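Local coordinates for protein frutapin (Artocarpus altilis, PDB 5KRP) that probably binds carbohydrates as a lectin of the jacalin-related family, at residues A[69-72]-A[73-77]. Sequence-based numbering, arbitrary orientation.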
loop_
_atom_site.group_PDB
_atom_site.type_symbol
_atom_site.label_atom_id
_atom_site.label_comp_id
_atom_site.label_asym_id
_atom_site.label_seq_id
_atom_site.Cartn_x
_atom_site.Cartn_y
_atom_site.Cartn_z
ATOM N N GLU A 69 -5.478 2.564 26.912
ATOM C CA GLU A 69 -4.684 1.382 26.715
ATOM C C GLU A 69 -5.488 0.383 25.864
ATOM O O GLU A 69 -6.490 -0.149 26.320
ATOM C CB GLU A 69 -4.292 0.801 28.068
ATOM C CG GLU A 69 -3.285 -0.329 27.915
ATOM C CD GLU A 69 -2.449 -0.620 29.167
ATOM O OE1 GLU A 69 -2.559 0.117 30.205
ATOM O OE2 GLU A 69 -1.659 -1.589 29.028
ATOM N N LEU A 70 -5.106 0.163 24.605
ATOM C CA LEU A 70 -5.846 -0.750 23.720
ATOM C C LEU A 70 -5.298 -2.168 23.933
ATOM O O LEU A 70 -4.094 -2.373 24.231
ATOM C CB LEU A 70 -5.640 -0.339 22.260
ATOM C CG LEU A 70 -6.065 1.107 21.941
ATOM C CD1 LEU A 70 -5.752 1.551 20.515
ATOM C CD2 LEU A 70 -7.529 1.322 22.175
ATOM N N GLN A 71 -6.182 -3.133 23.779
ATOM C CA GLN A 71 -5.784 -4.558 23.859
ATOM C C GLN A 71 -5.120 -4.981 22.493
ATOM O O GLN A 71 -5.671 -5.759 21.699
ATOM C CB GLN A 71 -6.979 -5.410 24.165
ATOM C CG GLN A 71 -7.679 -5.081 25.456
ATOM C CD GLN A 71 -9.031 -5.823 25.610
ATOM O OE1 GLN A 71 -9.923 -5.770 24.732
ATOM N NE2 GLN A 71 -9.184 -6.518 26.736
ATOM N N PHE A 72 -3.969 -4.363 22.211
ATOM C CA PHE A 72 -3.228 -4.601 20.985
ATOM C C PHE A 72 -2.699 -6.070 20.977
ATOM O O PHE A 72 -2.293 -6.536 22.011
ATOM C CB PHE A 72 -2.073 -3.572 20.859
ATOM C CG PHE A 72 -1.149 -3.850 19.732
ATOM C CD1 PHE A 72 -0.081 -4.729 19.902
ATOM C CD2 PHE A 72 -1.393 -3.314 18.483
ATOM C CE1 PHE A 72 0.723 -5.036 18.839
ATOM C CE2 PHE A 72 -0.606 -3.640 17.414
ATOM C CZ PHE A 72 0.449 -4.532 17.584
ATOM N N PRO A 73 -2.698 -6.781 19.853
ATOM C CA PRO A 73 -3.065 -6.338 18.520
ATOM C C PRO A 73 -4.487 -6.575 18.113
ATOM O O PRO A 73 -4.898 -6.129 17.012
ATOM C CB PRO A 73 -2.192 -7.221 17.633
ATOM C CG PRO A 73 -2.123 -8.495 18.413
ATOM C CD PRO A 73 -1.944 -8.067 19.823
ATOM N N GLU A 74 -5.250 -7.302 18.929
ATOM C CA GLU A 74 -6.609 -7.694 18.526
ATOM C C GLU A 74 -7.593 -6.490 18.456
ATOM O O GLU A 74 -8.566 -6.541 17.688
ATOM C CB GLU A 74 -7.233 -8.707 19.482
ATOM C CG GLU A 74 -6.545 -10.041 19.561
ATOM C CD GLU A 74 -5.219 -9.991 20.341
ATOM O OE1 GLU A 74 -5.050 -9.088 21.252
ATOM O OE2 GLU A 74 -4.355 -10.858 20.001
ATOM N N GLU A 75 -7.360 -5.512 19.322
ATOM C CA GLU A 75 -8.208 -4.295 19.403
ATOM C C GLU A 75 -7.454 -3.118 18.790
ATOM O O GLU A 75 -6.290 -2.901 19.116
ATOM C CB GLU A 75 -8.607 -3.992 20.835
ATOM C CG GLU A 75 -9.551 -2.784 20.963
ATOM C CD GLU A 75 -9.887 -2.382 22.398
ATOM O OE1 GLU A 75 -8.999 -2.411 23.271
ATOM O OE2 GLU A 75 -11.055 -2.033 22.609
ATOM N N PHE A 76 -8.146 -2.390 17.912
ATOM C CA PHE A 76 -7.531 -1.240 17.243
ATOM C C PHE A 76 -8.630 -0.233 16.903
ATOM O O PHE A 76 -9.849 -0.545 16.904
ATOM C CB PHE A 76 -6.828 -1.719 15.951
ATOM C CG PHE A 76 -7.670 -2.595 15.096
ATOM C CD1 PHE A 76 -8.577 -2.070 14.196
ATOM C CD2 PHE A 76 -7.532 -3.998 15.155
ATOM C CE1 PHE A 76 -9.358 -2.880 13.373
ATOM C CE2 PHE A 76 -8.338 -4.820 14.345
ATOM C CZ PHE A 76 -9.261 -4.280 13.492
ATOM N N LEU A 77 -8.201 0.972 16.596
ATOM C CA LEU A 77 -9.131 2.074 16.318
ATOM C C LEU A 77 -9.885 1.873 15.020
ATOM O O LEU A 77 -9.271 1.419 14.031
ATOM C CB LEU A 77 -8.345 3.387 16.215
ATOM C CG LEU A 77 -7.629 3.873 17.449
ATOM C CD1 LEU A 77 -6.813 5.143 17.036
ATOM C CD2 LEU A 77 -8.718 4.115 18.479
#
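Glu75 places CG anti to its backbone N (chi1 -177°) and continues outstretched, which carries its carboxylate back to the backbone N-H of Gln71. There OE1 accepts the N-H of Gln71 through its anti lone pair, 3.0 Å from N and almost perfectly straight. The backbone completes a second link in the reverse direction: Glu75 N donates to Gln71 O at 2.9 Å. One glutamate thus ties both polar backbone groups of Gln71, at the centre of an inverse gamma turn. The Gln71 side chain runs obliquely past it, CG lying 3.7 Å from Glu75 OE1, with the amide plane turned 55° from the carboxylate.

At the tip of the loop, Phe72 and Pro73 are joined by a cis peptide bond, and the proline ring stands roughly crosswise over the aromatic ring. Pro73 CB sits over the middle of one aromatic face, 3.7 Å from the centroid of the Phe72 ring, in a CH-pi contact. The loop connects strand 64-69 to strand 77-86, and so links two of the three antiparallel sheets of the jacalin-like beta-prism fold. Where the loop leaves and rejoins the strands, Leu70 CD1 approaches Leu77 CG at 4.3 Å, an apolar contact between the two ends of the loop.

The buried Glu75 carboxylate is also held from outside the loop: OE1 forms a salt bridge with Arg108, and OE2 is hydrogen-bonded to Thr104 OG1, an environment that would be expected to favour its ionised form. Phe72 packs on Ala2 and Pro73 on Met1 of a second subunit.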